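ApRick protease (Rickettsia conorii, PDB 5C9F) is a retropepsin-like aspartic protease, captured here as its protease domain, that probably acts as an endopeptidase cleaving peptide bonds. Local coordinates at residues 40-46 with 104-110; 27-33 with 49-53; 9-15 with 122-128. All blocks are in the same frame, centred on the assembly; numbering follows the deposited sequence.

Interaction 1. Residues 40-46 with 104-110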
loop_
_atom_site.group_PDB
_atom_site.type_symbol
_atom_site.label_atom_id
_atom_site.label_comp_id
_atom_site.label_asym_id
_atom_site.label_seq_id
_atom_site.Cartn_x
_atom_site.Cartn_y
_atom_site.Cartn_z
ATOM N N ALA A 40 20.371 -20.728 -4.629
ATOM C CA ALA A 40 21.429 -19.908 -4.007
ATOM C C ALA A 40 21.000 -19.210 -2.703
ATOM O O ALA A 40 19.819 -18.921 -2.481
ATOM C CB ALA A 40 21.876 -18.841 -4.970
ATOM N N SER A 41 21.978 -18.866 -1.869
ATOM C CA SER A 41 21.683 -18.139 -0.651
ATOM C C SER A 41 22.025 -16.666 -0.879
ATOM O O SER A 41 21.142 -15.859 -1.211
ATOM C CB SER A 41 22.428 -18.753 0.552
ATOM O OG SER A 41 23.837 -18.894 0.181
ATOM N N ASP A 42 23.306 -16.321 -0.709
ATOM C CA ASP A 42 23.755 -14.920 -0.902
ATOM C C ASP A 42 23.964 -14.685 -2.368
ATOM O O ASP A 42 23.860 -15.637 -3.208
ATOM C CB ASP A 42 24.985 -14.573 -0.015
ATOM C CG ASP A 42 26.225 -15.373 -0.385
ATOM O OD1 ASP A 42 26.127 -16.572 -0.658
ATOM O OD2 ASP A 42 27.329 -14.818 -0.472
ATOM N N ILE A 43 24.143 -13.422 -2.726
ATOM C CA ILE A 43 24.422 -13.080 -4.116
ATOM C C ILE A 43 25.745 -13.644 -4.558
ATOM O O ILE A 43 26.761 -13.592 -3.803
ATOM C CB ILE A 43 24.426 -11.591 -4.306
ATOM C CG1 ILE A 43 22.982 -11.103 -4.319
ATOM C CG2 ILE A 43 25.127 -11.183 -5.604
ATOM C CD1 ILE A 43 22.867 -9.621 -4.274
ATOM N N ALA A 44 25.747 -14.193 -5.756
ATOM C CA ALA A 44 26.996 -14.649 -6.371
ATOM C C ALA A 44 27.344 -13.754 -7.556
ATOM O O ALA A 44 26.614 -13.690 -8.525
ATOM C CB ALA A 44 26.846 -16.096 -6.821
ATOM N N LEU A 45 28.436 -13.022 -7.461
ATOM C CA LEU A 45 28.823 -12.125 -8.527
ATOM C C LEU A 45 29.883 -12.762 -9.421
ATOM O O LEU A 45 30.845 -13.340 -8.931
ATOM C CB LEU A 45 29.407 -10.827 -7.954
ATOM C CG LEU A 45 28.635 -9.703 -7.359
ATOM C CD1 LEU A 45 29.596 -8.547 -7.115
ATOM C CD2 LEU A 45 27.529 -9.274 -8.320
ATOM N N THR A 46 29.761 -12.558 -10.716
ATOM C CA THR A 46 30.827 -12.946 -11.606
ATOM C C THR A 46 32.024 -12.089 -11.307
ATOM O O THR A 46 31.922 -10.967 -10.811
ATOM C CB THR A 46 30.462 -12.771 -13.110
ATOM O OG1 THR A 46 30.222 -11.378 -13.385
ATOM C CG2 THR A 46 29.219 -13.567 -13.454
ATOM N N SER A 104 25.713 -13.387 -12.870
ATOM C CA SER A 104 25.562 -13.230 -11.465
ATOM C C SER A 104 24.231 -13.755 -11.006
ATOM O O SER A 104 23.254 -13.712 -11.770
ATOM C CB SER A 104 25.720 -11.768 -11.093
ATOM O OG SER A 104 27.042 -11.396 -11.301
ATOM N N LEU A 105 24.177 -14.208 -9.755
ATOM C CA LEU A 105 23.025 -14.863 -9.205
ATOM C C LEU A 105 22.471 -14.088 -8.060
ATOM O O LEU A 105 23.171 -13.721 -7.151
ATOM C CB LEU A 105 23.366 -16.294 -8.705
ATOM C CG LEU A 105 23.995 -17.255 -9.741
ATOM C CD1 LEU A 105 24.368 -18.584 -9.104
ATOM C CD2 LEU A 105 23.065 -17.475 -10.920
ATOM N N LEU A 106 21.163 -13.979 -8.049
ATOM C CA LEU A 106 20.445 -13.443 -6.932
ATOM C C LEU A 106 19.763 -14.613 -6.265
ATOM O O LEU A 106 19.000 -15.365 -6.891
ATOM C CB LEU A 106 19.371 -12.506 -7.522
ATOM C CG LEU A 106 18.784 -11.431 -6.641
ATOM C CD1 LEU A 106 17.985 -10.494 -7.545
ATOM C CD2 LEU A 106 17.886 -12.068 -5.634
ATOM N N GLY A 107 19.946 -14.719 -4.967
ATOM C CA GLY A 107 19.490 -15.916 -4.235
ATOM C C GLY A 107 18.440 -15.587 -3.205
ATOM O O GLY A 107 17.915 -14.453 -3.170
ATOM N N MET A 108 18.141 -16.582 -2.380
ATOM C CA MET A 108 17.047 -16.494 -1.429
ATOM C C MET A 108 17.305 -15.521 -0.346
ATOM O O MET A 108 16.335 -14.973 0.209
ATOM C CB MET A 108 16.774 -17.887 -0.796
ATOM C CG MET A 108 16.170 -18.863 -1.756
ATOM S SD MET A 108 14.562 -18.228 -2.328
ATOM C CE MET A 108 13.678 -17.989 -0.834
ATOM N N SER A 109 18.573 -15.305 0.043
ATOM C CA SER A 109 18.792 -14.331 1.156
ATOM C C SER A 109 18.281 -12.918 0.811
ATOM O O SER A 109 17.640 -12.283 1.629
ATOM C CB SER A 109 20.239 -14.282 1.602
ATOM O OG SER A 109 20.695 -15.623 1.774
ATOM N N LEU A 110 18.457 -12.470 -0.439
ATOM C CA LEU A 110 17.877 -11.185 -0.844
ATOM C C LEU A 110 16.343 -11.340 -1.118
ATOM O O LEU A 110 15.526 -10.489 -0.705
ATOM C CB LEU A 110 18.610 -10.577 -2.016
ATOM C CG LEU A 110 18.154 -9.183 -2.523
ATOM C CD1 LEU A 110 18.166 -8.110 -1.456
ATOM C CD2 LEU A 110 19.039 -8.725 -3.665
HETATM O O HOH W 1 20.628 -13.480 -2.348
#
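With chi1 at -68°, Ser104 carries OG beside its own backbone N and in front of Thr46; the extended chain of Ile43 (chi2 170°) likewise sends CD1 to Leu110. These groups flank a psi motif of the aspartic-protease fold: strand 104-106 lies between strand 30-36, which it follows in parallel, and strand 43-45, which it meets antiparallel, while the Asp-Thr-Gly signature loop links the outer two. Segment 40-46 comes directly after that signature. The single bridge pairs Ala44 with Leu105: Ala44 N gives to Leu105 O (3.0 Å) and Leu105 N returns a bond to Ala44 O (2.8 Å), both in the carbonyl plane. A small methyl suits Ala44, whose CB rests 4.0 Å from Leu105 CB. Deeper in the core, Ile43 CD1 meets Leu110 CD2 at 4.0 Å, beside Leu80 and Phe89.

At the other end the two segments meet at the start of helix 108-111. Gly107, its N-cap residue, has no side chain and lets the carbonyls of Ala40 and Ser41 come close, CA lying 3.5 Å from Ala40 O. Those carbonyls accept the first helical N-H groups, Met108 N to Ala40 O and Ser109 N to Ser41 O, each from above the carbonyl plane. A water extends the grip, giving to Ser41 O and accepting from Gly107 N and Leu110 N. Ser104 OG, also hydrogen-bonded to Asp49, receives Thr46 N at 3.0 Å, nearly straight at 164°.

Interaction 2. Residues 27-33 with 49-53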
loop_
_atom_site.group_PDB
_atom_site.type_symbol
_atom_site.label_atom_id
_atom_site.label_comp_id
_atom_site.label_asym_id
_atom_site.label_seq_id
_atom_site.Cartn_x
_atom_site.Cartn_y
_atom_site.Cartn_z
ATOM N N VAL A 27 23.251 -1.874 -8.372
ATOM C CA VAL A 27 24.146 -2.245 -7.225
ATOM C C VAL A 27 25.176 -1.126 -7.145
ATOM O O VAL A 27 25.938 -0.922 -8.093
ATOM C CB VAL A 27 24.788 -3.593 -7.467
ATOM C CG1 VAL A 27 25.646 -3.994 -6.288
ATOM C CG2 VAL A 27 23.716 -4.670 -7.723
ATOM N N ASN A 28 25.145 -0.374 -6.031
ATOM C CA ASN A 28 25.994 0.789 -5.850
ATOM C C ASN A 28 25.936 1.688 -7.081
ATOM O O ASN A 28 26.954 2.058 -7.644
ATOM C CB ASN A 28 27.436 0.366 -5.561
ATOM C CG ASN A 28 27.541 -0.516 -4.358
ATOM O OD1 ASN A 28 26.648 -0.526 -3.479
ATOM N ND2 ASN A 28 28.615 -1.321 -4.317
ATOM N N ASN A 29 24.719 1.937 -7.541
ATOM C CA ASN A 29 24.480 2.842 -8.671
ATOM C C ASN A 29 24.765 2.212 -10.047
ATOM O O ASN A 29 24.652 2.881 -11.016
ATOM C CB ASN A 29 25.267 4.237 -8.491
ATOM C CG ASN A 29 24.691 5.337 -9.358
ATOM O OD1 ASN A 29 25.345 6.088 -10.173
ATOM N ND2 ASN A 29 23.443 5.472 -9.161
ATOM N N VAL A 30 25.120 0.931 -10.141
ATOM C CA VAL A 30 25.495 0.290 -11.400
ATOM C C VAL A 30 24.492 -0.805 -11.760
ATOM O O VAL A 30 24.205 -1.687 -10.967
ATOM C CB VAL A 30 26.896 -0.348 -11.280
ATOM C CG1 VAL A 30 27.324 -1.067 -12.543
ATOM C CG2 VAL A 30 27.920 0.712 -10.881
ATOM N N LYS A 31 24.021 -0.772 -12.986
ATOM C CA LYS A 31 23.095 -1.780 -13.458
ATOM C C LYS A 31 23.785 -3.109 -13.582
ATOM O O LYS A 31 24.820 -3.222 -14.284
ATOM C CB LYS A 31 22.533 -1.420 -14.823
ATOM C CG LYS A 31 21.442 -2.347 -15.277
ATOM C CD LYS A 31 21.222 -2.121 -16.787
ATOM C CE LYS A 31 19.967 -2.785 -17.304
ATOM N NZ LYS A 31 19.868 -2.467 -18.756
ATOM N N ILE A 32 23.239 -4.125 -12.896
ATOM C CA ILE A 32 23.775 -5.479 -12.979
ATOM C C ILE A 32 22.615 -6.381 -13.327
ATOM O O ILE A 32 21.546 -6.261 -12.758
ATOM C CB ILE A 32 24.372 -5.951 -11.626
ATOM C CG1 ILE A 32 25.519 -5.067 -11.132
ATOM C CG2 ILE A 32 24.864 -7.393 -11.727
ATOM C CD1 ILE A 32 26.781 -5.136 -11.941
ATOM N N LYS A 33 22.857 -7.337 -14.217
ATOM C CA LYS A 33 21.890 -8.344 -14.574
ATOM C C LYS A 33 22.102 -9.598 -13.758
ATOM O O LYS A 33 23.176 -10.160 -13.734
ATOM C CB LYS A 33 22.000 -8.668 -16.055
ATOM C CG LYS A 33 20.814 -9.499 -16.530
ATOM C CD LYS A 33 21.005 -9.916 -17.974
ATOM C CE LYS A 33 19.686 -10.270 -18.623
ATOM N NZ LYS A 33 19.902 -10.826 -19.986
ATOM N N ASP A 49 31.437 -8.698 -13.142
ATOM C CA ASP A 49 30.542 -7.778 -12.379
ATOM C C ASP A 49 31.236 -7.216 -11.128
ATOM O O ASP A 49 31.081 -6.034 -10.819
ATOM C CB ASP A 49 29.250 -8.457 -11.977
ATOM C CG ASP A 49 28.305 -8.678 -13.161
ATOM O OD1 ASP A 49 28.439 -7.939 -14.162
ATOM O OD2 ASP A 49 27.412 -9.558 -13.066
ATOM N N ALA A 50 32.017 -8.045 -10.425
ATOM C CA ALA A 50 32.750 -7.549 -9.269
ATOM C C ALA A 50 33.695 -6.435 -9.686
ATOM O O ALA A 50 33.764 -5.382 -9.023
ATOM C CB ALA A 50 33.563 -8.660 -8.606
ATOM N N GLN A 51 34.370 -6.627 -10.826
ATOM C CA GLN A 51 35.275 -5.584 -11.339
ATOM C C GLN A 51 34.508 -4.322 -11.800
ATOM O O GLN A 51 34.933 -3.220 -11.491
ATOM C CB GLN A 51 36.106 -6.137 -12.486
ATOM C CG GLN A 51 37.093 -7.144 -12.006
ATOM C CD GLN A 51 37.822 -7.827 -13.124
ATOM O OE1 GLN A 51 37.216 -8.360 -14.025
ATOM N NE2 GLN A 51 39.127 -7.709 -13.120
ATOM N N LYS A 52 33.370 -4.472 -12.453
ATOM C CA LYS A 52 32.481 -3.302 -12.713
ATOM C C LYS A 52 32.120 -2.514 -11.457
ATOM O O LYS A 52 31.958 -1.307 -11.524
ATOM C CB LYS A 52 31.134 -3.692 -13.274
ATOM C CG LYS A 52 31.148 -4.249 -14.677
ATOM C CD LYS A 52 29.654 -4.480 -15.081
ATOM C CE LYS A 52 29.077 -3.205 -15.675
ATOM N NZ LYS A 52 27.600 -3.193 -15.560
ATOM N N LEU A 53 31.997 -3.221 -10.328
ATOM C CA LEU A 53 31.625 -2.584 -9.086
ATOM C C LEU A 53 32.859 -2.067 -8.329
ATOM O O LEU A 53 32.739 -1.546 -7.210
ATOM C CB LEU A 53 30.844 -3.556 -8.201
ATOM C CG LEU A 53 29.468 -3.907 -8.779
ATOM C CD1 LEU A 53 28.800 -4.953 -7.926
ATOM C CD2 LEU A 53 28.538 -2.701 -8.948
HETATM O O HOH W 2 30.681 -0.496 -6.118
HETATM O O HOH W 3 25.686 -10.668 -14.418
#
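Val27 meets Leu53 where a beta-hairpin turns: the type I' turn from Val27 to Val30 joins strands 22-27 and 30-36 and packs beside the end of helix 47-52. Val27 CG1, anti to its backbone N (chi1 -178°), reaches Leu53 CD1 at 3.7 Å, the two side chains crossing at about a right angle. Asn28 and Asn29 hold the two left-handed positions of the turn, a backbone shape that asparagine tolerates well. Asn28 ND2 gives to a water that in turn gives to Leu53 O, and its OD1 is bonded to Ser82 N.

Val30 then turns its branched side chain to the helix, CB lying 3.7 Å from Leu53 CD2, a methyl that also comes within 3.3 Å of Val27 O, touching both ends of the turn. Next, Lys31 sends its side chain away, but its carbonyl faces the helix, where Lys52 NZ stands 3.1 Å from Lys31 O. Lys52 reaches there through a bend at chi3 (87°), its amino end passing Val30 CG1.

Ile32 points inward and slides past Asp49 in the opposite direction, with CG2 3.6 Å from Asp49 OD2 and CD1 over the carboxylate carbon. An aliphatic flank thus borders a carboxylate whose OD2 is hydrogen-bonded to Ser104 OG and a water. Lys33 closes the series through its backbone: that water gives to both Lys33 O, at 2.7 Å, and Asp49 OD2, at 2.5 Å.

Interaction 3. Residues 9-15 with 122-128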
loop_
_atom_site.group_PDB
_atom_site.type_symbol
_atom_site.label_atom_id
_atom_site.label_comp_id
_atom_site.label_asym_id
_atom_site.label_seq_id
_atom_site.Cartn_x
_atom_site.Cartn_y
_atom_site.Cartn_z
ATOM N N GLY A 9 4.940 -1.287 -3.920
ATOM C CA GLY A 9 5.277 -1.512 -5.335
ATOM C C GLY A 9 5.358 -2.972 -5.712
ATOM O O GLY A 9 5.377 -3.839 -4.831
ATOM N N GLU A 10 5.320 -3.231 -7.021
ATOM C CA GLU A 10 5.479 -4.552 -7.551
ATOM C C GLU A 10 6.376 -4.555 -8.776
ATOM O O GLU A 10 6.398 -3.580 -9.557
ATOM C CB GLU A 10 4.141 -5.170 -7.915
ATOM C CG GLU A 10 3.605 -4.820 -9.305
ATOM C CD GLU A 10 2.178 -4.316 -9.282
ATOM O OE1 GLU A 10 1.887 -3.409 -8.472
ATOM O OE2 GLU A 10 1.371 -4.792 -10.092
ATOM N N ILE A 11 7.117 -5.651 -8.918
ATOM C CA ILE A 11 7.883 -5.937 -10.110
ATOM C C ILE A 11 7.399 -7.281 -10.639
ATOM O O ILE A 11 7.327 -8.249 -9.907
ATOM C CB ILE A 11 9.396 -5.964 -9.794
ATOM C CG1 ILE A 11 9.852 -4.576 -9.363
ATOM C CG2 ILE A 11 10.189 -6.328 -11.032
ATOM C CD1 ILE A 11 11.106 -4.600 -8.524
ATOM N N ILE A 12 7.116 -7.322 -11.935
ATOM C CA ILE A 12 6.666 -8.539 -12.600
ATOM C C ILE A 12 7.616 -8.845 -13.747
ATOM O O ILE A 12 7.942 -7.966 -14.556
ATOM C CB ILE A 12 5.271 -8.377 -13.213
ATOM C CG1 ILE A 12 4.266 -8.026 -12.123
ATOM C CG2 ILE A 12 4.835 -9.659 -13.912
ATOM C CD1 ILE A 12 2.966 -7.499 -12.702
ATOM N N ILE A 13 8.118 -10.068 -13.766
ATOM C CA ILE A 13 9.122 -10.487 -14.724
ATOM C C ILE A 13 8.659 -11.726 -15.407
ATOM O O ILE A 13 8.284 -12.694 -14.727
ATOM C CB ILE A 13 10.479 -10.690 -14.042
ATOM C CG1 ILE A 13 11.047 -9.308 -13.689
ATOM C CG2 ILE A 13 11.500 -11.352 -14.992
ATOM C CD1 ILE A 13 11.957 -9.320 -12.519
ATOM N N ALA A 14 8.713 -11.717 -16.752
ATOM C CA ALA A 14 8.321 -12.879 -17.520
ATOM C C ALA A 14 9.527 -13.816 -17.661
ATOM O O ALA A 14 10.659 -13.375 -17.832
ATOM C CB ALA A 14 7.787 -12.465 -18.868
ATOM N N ARG A 15 9.262 -15.110 -17.561
ATOM C CA ARG A 15 10.289 -16.105 -17.677
ATOM C C ARG A 15 10.937 -15.970 -19.079
ATOM O O ARG A 15 10.268 -15.762 -20.009
ATOM C CB ARG A 15 9.704 -17.512 -17.526
ATOM C CG ARG A 15 10.788 -18.552 -17.333
ATOM C CD ARG A 15 10.204 -19.960 -17.292
ATOM N NE ARG A 15 9.355 -20.209 -16.123
ATOM C CZ ARG A 15 9.788 -20.655 -14.946
ATOM N NH1 ARG A 15 11.093 -20.768 -14.699
ATOM N NH2 ARG A 15 8.916 -20.903 -13.969
ATOM N N ASP A 122 5.048 -18.927 -15.458
ATOM C CA ASP A 122 6.036 -18.169 -16.263
ATOM C C ASP A 122 6.169 -16.727 -15.834
ATOM O O ASP A 122 6.713 -15.923 -16.580
ATOM C CB ASP A 122 5.787 -18.268 -17.769
ATOM C CG ASP A 122 5.945 -19.674 -18.266
ATOM O OD1 ASP A 122 6.744 -20.435 -17.654
ATOM O OD2 ASP A 122 5.258 -20.036 -19.230
ATOM N N LEU A 123 5.701 -16.401 -14.623
ATOM C CA LEU A 123 5.860 -15.034 -14.050
ATOM C C LEU A 123 6.455 -15.050 -12.678
ATOM O O LEU A 123 6.145 -15.913 -11.850
ATOM C CB LEU A 123 4.518 -14.356 -13.869
ATOM C CG LEU A 123 3.734 -14.032 -15.100
ATOM C CD1 LEU A 123 2.382 -13.449 -14.683
ATOM C CD2 LEU A 123 4.519 -13.081 -16.012
ATOM N N LEU A 124 7.340 -14.088 -12.440
ATOM C CA LEU A 124 7.925 -13.884 -11.116
ATOM C C LEU A 124 7.384 -12.550 -10.656
ATOM O O LEU A 124 7.501 -11.558 -11.373
ATOM C CB LEU A 124 9.438 -13.873 -11.227
ATOM C CG LEU A 124 10.282 -13.159 -10.129
ATOM C CD1 LEU A 124 10.074 -13.825 -8.825
ATOM C CD2 LEU A 124 11.752 -13.253 -10.492
ATOM N N ILE A 125 6.826 -12.518 -9.453
ATOM C CA ILE A 125 6.184 -11.323 -8.931
ATOM C C ILE A 125 6.823 -10.976 -7.581
ATOM O O ILE A 125 6.842 -11.793 -6.646
ATOM C CB ILE A 125 4.661 -11.522 -8.772
ATOM C CG1 ILE A 125 4.023 -11.923 -10.113
ATOM C CG2 ILE A 125 4.028 -10.265 -8.213
ATOM C CD1 ILE A 125 3.449 -13.321 -10.160
ATOM N N LEU A 126 7.440 -9.804 -7.532
ATOM C CA LEU A 126 8.011 -9.266 -6.285
ATOM C C LEU A 126 7.130 -8.088 -5.830
ATOM O O LEU A 126 6.882 -7.185 -6.602
ATOM C CB LEU A 126 9.367 -8.747 -6.519
ATOM C CG LEU A 126 10.345 -9.817 -7.075
ATOM C CD1 LEU A 126 11.651 -9.183 -7.459
ATOM C CD2 LEU A 126 10.596 -10.911 -6.073
ATOM N N ASN A 127 6.723 -8.109 -4.565
ATOM C CA ASN A 127 6.021 -7.022 -3.933
ATOM C C ASN A 127 6.875 -6.467 -2.802
ATOM O O ASN A 127 7.482 -7.214 -2.036
ATOM C CB ASN A 127 4.644 -7.526 -3.485
ATOM C CG ASN A 127 3.677 -7.667 -4.681
ATOM O OD1 ASN A 127 3.122 -6.677 -5.170
ATOM N ND2 ASN A 127 3.449 -8.881 -5.113
ATOM N N TYR A 128 6.909 -5.147 -2.680
ATOM C CA TYR A 128 7.693 -4.472 -1.651
ATOM C C TYR A 128 6.964 -3.292 -1.066
ATOM O O TYR A 128 5.994 -2.781 -1.664
ATOM C CB TYR A 128 9.069 -4.001 -2.186
ATOM C CG TYR A 128 8.966 -3.008 -3.294
ATOM C CD1 TYR A 128 8.854 -3.447 -4.599
ATOM C CD2 TYR A 128 8.984 -1.638 -3.057
ATOM C CE1 TYR A 128 8.704 -2.555 -5.636
ATOM C CE2 TYR A 128 8.869 -0.716 -4.104
ATOM C CZ TYR A 128 8.737 -1.199 -5.385
ATOM O OH TYR A 128 8.568 -0.366 -6.493
#
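Gly9 lies under the ring of Tyr128 at the tight end of an antiparallel beta ladder, in which strand 2-14 runs beside strand 123-131 in a sheet completed within the chain by strand 116-120. The pairing of glycine with a cross-strand aromatic is a recognised beta-sheet arrangement. Gly9 CA sits 3.8 Å from the ring centroid, offset toward the rim, in a CH-pi contact. Tyr128 takes chi1 62°, with CG between N and the carbonyl carbon, folding the ring back over the neighbouring strand; glycine, with no side chain, lets it lie close.

From there the ladder is regular. Gly9, Ile11 and Ile13 each exchange two backbone bonds with Tyr128, Leu126 and Leu124. Ile11, Ile13, Leu124 and Leu126 form an apolar face that packs on Ile23, Ile85, Phe117 and Ile119 of the same chain. Glu10, Ile12, Leu123 and Ile125, on the other face, meet the third subunit, Ile12 CG2 touching Leu123 CD2 at 4.0 Å. Branched apolar residues suit strands packed on both faces, by their own core and by another subunit. Along its outer edge, strand 2-14 pairs antiparallel with a strand of the second subunit, carrying the sheet across the interface.

The far end is looser: Ala14 and Asp122 are exposed, and Arg15 N still bonds to Asp122 O at 2.8 Å, though from above the carbonyl plane. Arg15 bends at chi3, and NH1 goes on to Gly19 O. The guanidinium and carboxylate planes stand 83° apart, and Arg15 NE forms a bent salt bridge (138°) to the anti side of Asp122 OD1, 3.0 Å away.

How the interactions relate
Starting at the N terminus, the chain first lays down segment 9-15, whose partner 122-128 arrives only near the C terminus. Interaction 3 therefore closes a loop spanning nearly the whole protease domain, and both other contacts fall within it. Next comes segment 27-33, then 40-46, then 49-53, which closes interaction 2 over a short loop; 104-110 completes interaction 1. Because these segments alternate, interactions 1 and 2 cross, and they touch directly: they share the Ser104-Asp49 hydrogen bond, and Leu45 packs on Leu53. Together they tie hairpin, signature loop and helices into the core, while interaction 3, about 17 Å from interaction 1 between centres, builds the sheet shared between subunits.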